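Local coordinates for putrescine aminotransferase (Halomonas elongata DSM 2581, PDB 6GWI), which probably catalyses the pyridoxal-5'-phosphate-dependent transfer of amino groups from putrescine or related amines to a carbonyl acceptor, at residues B[66-71]-B[334-339]; B[184-189]-B[380-385]; B[356-361]-B[370-375]. All blocks are in the same frame, centred on the assembly; numbering follows the deposited sequence.

Interaction 1: residues B[66-71]-B[334-339]; sequences RELVEA and LELLEA
Leu336 has its CG anti to its own carbonyl carbon (chi1 -70°), which carries the forked end of the side chain out toward helix 66-78. Glu67 uses the same first torsion, with CG beside the backbone N, but its chain bends at chi2 (99°). The bend takes the carboxylate off to one side, and CB is left as the part of Glu67 nearest to Leu336.

Both residues set off from their backbones toward the facing helix, and their side chains cross at a slant. Leu336 CD1 lies 3.8 Å from Glu67 CB. The other methyl, Leu336 CD2, comes to 4.1 Å from Glu67 OE2, which is a van der Waals approach only. The polar end of Glu67 is paired elsewhere, in a salt bridge with Arg65, and the same arginine also touches Leu336.

Leu68 adds the second apolar touch. Its CD2 is 4.1 Å from Leu336 CD1, and the two leucines run past each other in opposite directions. Leu336 CD1 therefore meets both residues, the aliphatic root of Glu67 and a methyl of Leu68. The contact is small, 126 Å² in all, and the closest CA atoms, those of Glu67 and Leu336, stand 8.6 Å apart.

Leu68 is buried and also rests on Lys332 and Asn333, further back in helix 324-339, and on Tyr291. On helix 324-339, Leu334 points away from this contact and packs on Leu96 and Leu100 of helix 91-103. On helix 66-78, Val69 packs against Glu77 of the second subunit, so this helix borders both helix 324-339 and the dimer partner.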
# COMPACT_ATOMS: atom_id res chain seq x y z
N ARG B 66 2.30 -11.40 -23.36
CA ARG B 66 0.99 -12.04 -23.40
C ARG B 66 0.78 -12.97 -22.21
O ARG B 66 -0.33 -13.06 -21.68
CB ARG B 66 0.84 -12.81 -24.71
CG ARG B 66 -0.57 -12.75 -25.31
CD ARG B 66 -1.08 -14.13 -25.73
NE ARG B 66 -1.18 -14.29 -27.18
CZ ARG B 66 -1.28 -15.46 -27.80
NH1 ARG B 66 -1.37 -15.52 -29.12
NH2 ARG B 66 -1.29 -16.59 -27.09
N GLU B 67 1.84 -13.65 -21.77
CA GLU B 67 1.69 -14.64 -20.70
C GLU B 67 1.23 -13.99 -19.40
O GLU B 67 0.45 -14.59 -18.65
CB GLU B 67 3.00 -15.39 -20.47
CG GLU B 67 3.48 -16.23 -21.65
CD GLU B 67 4.53 -15.52 -22.48
OE1 GLU B 67 4.53 -14.28 -22.51
OE2 GLU B 67 5.37 -16.22 -23.09
N LEU B 68 1.72 -12.78 -19.11
CA LEU B 68 1.28 -12.10 -17.90
C LEU B 68 -0.18 -11.66 -18.02
O LEU B 68 -0.93 -11.72 -17.04
CB LEU B 68 2.17 -10.89 -17.62
CG LEU B 68 3.64 -11.16 -17.30
CD1 LEU B 68 4.31 -9.87 -16.84
CD2 LEU B 68 3.82 -12.25 -16.25
N VAL B 69 -0.60 -11.22 -19.21
CA VAL B 69 -2.00 -10.88 -19.42
C VAL B 69 -2.87 -12.11 -19.21
O VAL B 69 -3.92 -12.05 -18.57
CB VAL B 69 -2.20 -10.28 -20.82
CG1 VAL B 69 -3.65 -9.86 -21.02
CG2 VAL B 69 -1.27 -9.10 -21.03
N GLU B 70 -2.45 -13.24 -19.78
CA GLU B 70 -3.24 -14.46 -19.67
C GLU B 70 -3.30 -14.95 -18.22
O GLU B 70 -4.34 -15.44 -17.78
CB GLU B 70 -2.67 -15.54 -20.59
CG GLU B 70 -2.74 -15.17 -22.07
CD GLU B 70 -1.97 -16.13 -22.96
OE1 GLU B 70 -2.28 -16.20 -24.17
OE2 GLU B 70 -1.05 -16.82 -22.46
N ALA B 71 -2.21 -14.80 -17.47
CA ALA B 71 -2.21 -15.22 -16.07
C ALA B 71 -3.23 -14.43 -15.26
O ALA B 71 -3.95 -15.00 -14.44
CB ALA B 71 -0.82 -15.07 -15.47
N LEU B 334 7.85 -14.48 -12.38
CA LEU B 334 9.04 -15.17 -11.88
C LEU B 334 9.36 -16.41 -12.71
O LEU B 334 10.53 -16.67 -13.03
CB LEU B 334 8.85 -15.56 -10.41
CG LEU B 334 8.62 -14.42 -9.42
CD1 LEU B 334 8.40 -14.99 -8.03
CD2 LEU B 334 9.79 -13.45 -9.43
N GLU B 335 8.34 -17.20 -13.07
CA GLU B 335 8.57 -18.40 -13.86
C GLU B 335 9.19 -18.06 -15.21
O GLU B 335 10.06 -18.79 -15.71
CB GLU B 335 7.26 -19.16 -14.06
CG GLU B 335 6.74 -19.85 -12.82
CD GLU B 335 5.28 -20.29 -12.95
OE1 GLU B 335 4.61 -19.86 -13.91
OE2 GLU B 335 4.81 -21.05 -12.08
N LEU B 336 8.74 -16.96 -15.83
CA LEU B 336 9.30 -16.54 -17.11
C LEU B 336 10.72 -16.02 -16.95
O LEU B 336 11.62 -16.39 -17.72
CB LEU B 336 8.41 -15.46 -17.73
CG LEU B 336 7.05 -15.94 -18.24
CD1 LEU B 336 6.17 -14.75 -18.57
CD2 LEU B 336 7.22 -16.85 -19.45
N LEU B 337 10.95 -15.16 -15.95
CA LEU B 337 12.30 -14.67 -15.70
C LEU B 337 13.28 -15.82 -15.55
O LEU B 337 14.40 -15.76 -16.06
CB LEU B 337 12.32 -13.81 -14.43
CG LEU B 337 11.79 -12.38 -14.53
CD1 LEU B 337 11.60 -11.79 -13.14
CD2 LEU B 337 12.72 -11.52 -15.36
N GLU B 338 12.86 -16.88 -14.86
CA GLU B 338 13.72 -18.04 -14.64
C GLU B 338 13.81 -18.92 -15.88
O GLU B 338 14.91 -19.30 -16.30
CB GLU B 338 13.20 -18.84 -13.44
CG GLU B 338 14.11 -19.97 -13.00
CD GLU B 338 13.62 -20.66 -11.74
OE1 GLU B 338 12.39 -20.72 -11.54
OE2 GLU B 338 14.47 -21.15 -10.96
N ALA B 339 12.66 -19.27 -16.46
CA ALA B 339 12.66 -20.22 -17.57
C ALA B 339 13.38 -19.65 -18.79
O ALA B 339 14.00 -20.41 -19.55
CB ALA B 339 11.23 -20.59 -17.95

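Interaction 2: residues B[184-189]-B[380-385]; sequences YWFGEG and ELVADK
Tyr184 stands at the N-cap position of the short helix 185-188, which faces the end of strand 376-381, with the CA atoms of Phe186 and Glu380 8.2 Å apart. Glu380 meets two side chains, Tyr184 and Phe186; its chain is bent at chi2 (-69°) and folds back over the Phe186 ring.

Glu380 CG sits over the face of that ring, 3.8 Å from the centroid of Phe186 and 13° off the normal. This is a CH-pi contact. The carboxylate plane is nearly parallel to the ring, so the acid lies flat along it. Glu380 CB continues the cover over the same ring, 3.8 Å from Phe186 CE1. Val382 comes in at the ring edge, with CG1 3.8 Å from Phe186 CZ.

Tyr184 meets the end of the acid. Its OH donates to Glu380 OE2 over a short 2.5 Å, on the syn side but 35° out of the carboxylate plane. OE2 lies at the edge of the Tyr184 ring, while Gly187 N sits over one face of that ring.

The carboxylate is buried and has other partners. Arg390 and Thr418 bind OE1, and Arg371 binds OE2. With an alanine here, Arg371 and Arg390 would probably lose their shared negative charge and Tyr184 OH its acceptor, and the Phe186 face would keep only the CB part of its cover from this residue.

With two arginines and a phenol hydroxyl around it, Glu380 is likely to be ionised. Its charge is met at the carboxylate oxygens, while its CH2 groups lie on an aromatic face. The one side chain thus joins a buried polar cluster to an apolar contact.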
# COMPACT_ATOMS: atom_id res chain seq x y z
N TYR B 184 28.43 7.37 -1.30
CA TYR B 184 28.40 8.04 -2.60
C TYR B 184 29.76 8.68 -2.86
O TYR B 184 29.99 9.84 -2.51
CB TYR B 184 27.28 9.09 -2.62
CG TYR B 184 27.10 9.82 -3.93
CD1 TYR B 184 27.57 9.30 -5.13
CD2 TYR B 184 26.42 11.03 -3.96
CE1 TYR B 184 27.39 9.98 -6.32
CE2 TYR B 184 26.22 11.71 -5.15
CZ TYR B 184 26.71 11.18 -6.32
OH TYR B 184 26.51 11.87 -7.50
N TRP B 185 30.64 7.94 -3.54
CA TRP B 185 32.02 8.41 -3.68
C TRP B 185 32.10 9.68 -4.52
O TRP B 185 32.78 10.64 -4.14
CB TRP B 185 32.89 7.31 -4.30
CG TRP B 185 34.33 7.75 -4.44
CD1 TRP B 185 35.27 7.78 -3.46
CD2 TRP B 185 34.97 8.24 -5.63
NE1 TRP B 185 36.46 8.25 -3.96
CE2 TRP B 185 36.30 8.55 -5.29
CE3 TRP B 185 34.54 8.46 -6.94
CZ2 TRP B 185 37.21 9.04 -6.22
CZ3 TRP B 185 35.45 8.95 -7.86
CH2 TRP B 185 36.77 9.24 -7.49
N PHE B 186 31.44 9.70 -5.69
CA PHE B 186 31.63 10.84 -6.58
C PHE B 186 31.17 12.13 -5.91
O PHE B 186 31.84 13.16 -6.00
CB PHE B 186 30.88 10.64 -7.89
CG PHE B 186 31.19 11.69 -8.92
CD1 PHE B 186 30.51 12.90 -8.92
CD2 PHE B 186 32.18 11.49 -9.87
CE1 PHE B 186 30.81 13.88 -9.85
CE2 PHE B 186 32.47 12.46 -10.81
CZ PHE B 186 31.79 13.66 -10.80
N GLY B 187 30.02 12.09 -5.23
CA GLY B 187 29.48 13.30 -4.65
C GLY B 187 30.12 13.70 -3.34
O GLY B 187 30.20 14.89 -3.03
N GLU B 188 30.60 12.72 -2.56
CA GLU B 188 30.98 12.99 -1.18
C GLU B 188 32.30 12.39 -0.74
O GLU B 188 32.67 12.55 0.43
CB GLU B 188 29.87 12.49 -0.23
CG GLU B 188 28.49 13.06 -0.54
CD GLU B 188 27.46 12.70 0.51
OE1 GLU B 188 27.84 12.19 1.58
OE2 GLU B 188 26.25 12.93 0.26
N GLY B 189 33.04 11.71 -1.62
CA GLY B 189 34.21 10.97 -1.18
C GLY B 189 35.45 11.12 -2.04
O GLY B 189 36.43 10.40 -1.83
N GLU B 380 27.36 11.29 -14.36
CA GLU B 380 27.57 12.48 -13.54
C GLU B 380 27.91 13.63 -14.47
O GLU B 380 28.95 13.61 -15.13
CB GLU B 380 28.67 12.25 -12.51
CG GLU B 380 28.42 11.13 -11.52
CD GLU B 380 27.30 11.44 -10.53
OE1 GLU B 380 26.67 12.51 -10.66
OE2 GLU B 380 27.07 10.62 -9.62
N LEU B 381 27.03 14.63 -14.54
CA LEU B 381 27.27 15.80 -15.37
C LEU B 381 28.13 16.80 -14.59
O LEU B 381 27.85 17.09 -13.43
CB LEU B 381 25.95 16.43 -15.79
CG LEU B 381 24.95 15.51 -16.50
CD1 LEU B 381 23.75 16.31 -17.00
CD2 LEU B 381 25.59 14.74 -17.64
N VAL B 382 29.17 17.31 -15.24
CA VAL B 382 30.07 18.28 -14.64
C VAL B 382 30.34 19.40 -15.63
O VAL B 382 30.28 19.21 -16.85
CB VAL B 382 31.41 17.65 -14.19
CG1 VAL B 382 31.17 16.53 -13.19
CG2 VAL B 382 32.21 17.16 -15.40
N ALA B 383 30.64 20.59 -15.10
CA ALA B 383 31.05 21.72 -15.92
C ALA B 383 32.55 21.71 -16.21
O ALA B 383 32.98 22.21 -17.25
CB ALA B 383 30.67 23.03 -15.23
N ASP B 384 33.35 21.14 -15.31
CA ASP B 384 34.80 21.05 -15.47
C ASP B 384 35.22 19.62 -15.18
O ASP B 384 35.05 19.14 -14.05
CB ASP B 384 35.52 22.03 -14.53
CG ASP B 384 37.02 22.03 -14.72
OD1 ASP B 384 37.53 22.97 -15.38
OD2 ASP B 384 37.69 21.08 -14.27
N LYS B 385 35.76 18.93 -16.19
CA LYS B 385 36.15 17.55 -15.98
C LYS B 385 37.41 17.41 -15.14
O LYS B 385 37.54 16.45 -14.38
CB LYS B 385 36.37 16.83 -17.31
CG LYS B 385 35.12 16.33 -17.96
CD LYS B 385 35.48 15.62 -19.24
CE LYS B 385 35.42 14.11 -19.01
NZ LYS B 385 36.55 13.65 -18.15

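Interaction 3: residues B[356-361]-B[370-375]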
# COMPACT_ATOMS: atom_id res chain seq x y z
N GLU B 356 30.05 -1.50 -21.67
CA GLU B 356 30.99 -1.02 -22.67
C GLU B 356 30.40 0.12 -23.49
O GLU B 356 31.08 1.12 -23.75
CB GLU B 356 31.44 -2.17 -23.57
CG GLU B 356 30.32 -3.01 -24.16
CD GLU B 356 30.83 -4.07 -25.12
OE1 GLU B 356 30.90 -5.25 -24.73
OE2 GLU B 356 31.19 -3.71 -26.27
N ARG B 357 29.13 0.01 -23.89
CA ARG B 357 28.49 1.09 -24.63
C ARG B 357 28.31 2.32 -23.74
O ARG B 357 28.48 3.45 -24.20
CB ARG B 357 27.14 0.63 -25.18
CG ARG B 357 27.21 -0.50 -26.22
CD ARG B 357 28.04 -0.14 -27.44
NE ARG B 357 27.74 -1.02 -28.56
CZ ARG B 357 28.37 -1.00 -29.74
NH1 ARG B 357 29.35 -0.13 -29.96
NH2 ARG B 357 28.02 -1.85 -30.69
N TRP B 358 27.95 2.10 -22.47
CA TRP B 358 27.82 3.21 -21.53
C TRP B 358 29.15 3.92 -21.31
O TRP B 358 29.19 5.15 -21.20
CB TRP B 358 27.28 2.67 -20.20
CG TRP B 358 26.62 3.66 -19.30
CD1 TRP B 358 27.00 3.99 -18.03
CD2 TRP B 358 25.45 4.43 -19.58
NE1 TRP B 358 26.14 4.92 -17.50
CE2 TRP B 358 25.18 5.21 -18.43
CE3 TRP B 358 24.60 4.54 -20.68
CZ2 TRP B 358 24.10 6.08 -18.36
CZ3 TRP B 358 23.53 5.42 -20.61
CH2 TRP B 358 23.29 6.18 -19.46
N ALA B 359 30.24 3.16 -21.24
CA ALA B 359 31.56 3.75 -21.01
C ALA B 359 32.04 4.61 -22.18
O ALA B 359 32.96 5.40 -22.00
CB ALA B 359 32.58 2.65 -20.73
N SER B 360 31.44 4.46 -23.36
CA SER B 360 31.80 5.32 -24.48
C SER B 360 31.35 6.76 -24.26
O SER B 360 31.73 7.63 -25.06
CB SER B 360 31.20 4.78 -25.78
OG SER B 360 29.84 5.14 -25.90
N LEU B 361 30.58 7.03 -23.22
CA LEU B 361 30.12 8.38 -22.91
C LEU B 361 31.05 9.13 -21.97
O LEU B 361 30.81 10.32 -21.71
CB LEU B 361 28.71 8.33 -22.30
CG LEU B 361 27.59 7.82 -23.21
CD1 LEU B 361 26.32 7.57 -22.41
CD2 LEU B 361 27.32 8.82 -24.33
N ALA B 370 30.82 7.81 -15.57
CA ALA B 370 29.81 6.88 -16.04
C ALA B 370 29.96 5.58 -15.27
O ALA B 370 31.07 5.05 -15.17
CB ALA B 370 29.94 6.62 -17.55
N ARG B 371 28.86 5.08 -14.72
CA ARG B 371 28.88 3.86 -13.92
C ARG B 371 27.66 3.02 -14.23
O ARG B 371 26.58 3.55 -14.51
CB ARG B 371 28.94 4.17 -12.42
CG ARG B 371 27.77 5.01 -11.91
CD ARG B 371 27.79 5.14 -10.40
NE ARG B 371 26.65 5.91 -9.91
CZ ARG B 371 26.64 7.23 -9.76
NH1 ARG B 371 27.71 7.95 -10.06
NH2 ARG B 371 25.55 7.83 -9.31
N SER B 372 27.82 1.70 -14.16
CA SER B 372 26.70 0.80 -14.38
C SER B 372 26.97 -0.51 -13.66
O SER B 372 28.12 -0.86 -13.38
CB SER B 372 26.44 0.56 -15.87
OG SER B 372 27.49 -0.19 -16.46
N LEU B 373 25.89 -1.21 -13.35
CA LEU B 373 25.95 -2.55 -12.77
C LEU B 373 24.68 -3.26 -13.22
O LEU B 373 23.58 -2.75 -13.00
CB LEU B 373 26.05 -2.50 -11.25
CG LEU B 373 26.05 -3.85 -10.53
CD1 LEU B 373 27.18 -4.74 -11.02
CD2 LEU B 373 26.14 -3.66 -9.02
N GLY B 374 24.84 -4.44 -13.82
CA GLY B 374 23.69 -5.05 -14.46
C GLY B 374 23.08 -4.08 -15.45
O GLY B 374 23.77 -3.53 -16.31
N LEU B 375 21.77 -3.86 -15.35
CA LEU B 375 21.08 -2.88 -16.18
C LEU B 375 20.61 -1.68 -15.36
O LEU B 375 19.50 -1.18 -15.55
CB LEU B 375 19.92 -3.53 -16.93
CG LEU B 375 20.35 -4.49 -18.05
CD1 LEU B 375 19.16 -5.23 -18.63
CD2 LEU B 375 21.11 -3.75 -19.16
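This is a helix-on-sheet contact, in which one tryptophan near the C-terminal end of helix 342-359 lies against strand 367-373. That strand is at the edge of an antiparallel sheet within this chain. Trp358 makes the close contacts, and it meets Ala370, Arg371 and Ser372.

The CG of Trp358 lies opposite its backbone N (chi1 -159°), which sends the indole across to the strand. Ala370 and Ser372 point toward the helix, as alternate residues of a strand do. Ala370 CB is 4.0 Å from Trp358 CD1, and Ser372 CB is 4.1 Å from the same atom. Between them the backbone of Arg371 passes by the pyrrole part of the indole. Arg371 N lies in the ring plane at the edge, 3.9 Å from Trp358 NE1. The hydrogen-bond partner of NE1 lies on the next strand, at Ala378 O. Leu361 CD1 sits over one indole face, 3.8 Å above the plane and toward the rim.

Arg371 points away from the helix, and its guanidinium group is held on the other side of the sheet. Glu369 forms a salt bridge with it, and the carbonyl oxygens of Gly230 and Ala231 accept from it.

Ser360 folds back on the backbone just before it. Its OG donates to Arg357 O at 2.8 Å, and Ser360 N donates to the same oxygen.

Leu379, Leu435 and Met412 also touch Trp358, so the indole lies between the sheet and helix 429-450. Helices packed on one side of a small antiparallel sheet are characteristic of the C-terminal domain of class III, fold-type I aminotransferases.

Interactions 2 and 3 share one antiparallel sheet, through its neighbouring strands 376-381 and 367-373. They touch directly, as Arg371 NH1 of interaction 3 lies 2.8 Å from Glu380 OE2 of interaction 2 in a salt bridge. Interaction 3 is nested inside the chain loop that interaction 2 closes. Interaction 1 lies on the opposite side of the chain's centre from interaction 2, about 27 Å away at the nearest atoms. It joins two helices, and helix 324-339 leads on to helix 342-359 of interaction 3. Interaction 2 is buried and mixes charge with aromatic packing. Interactions 1 and 3 are partly buried, one aliphatic, the other centred on an indole.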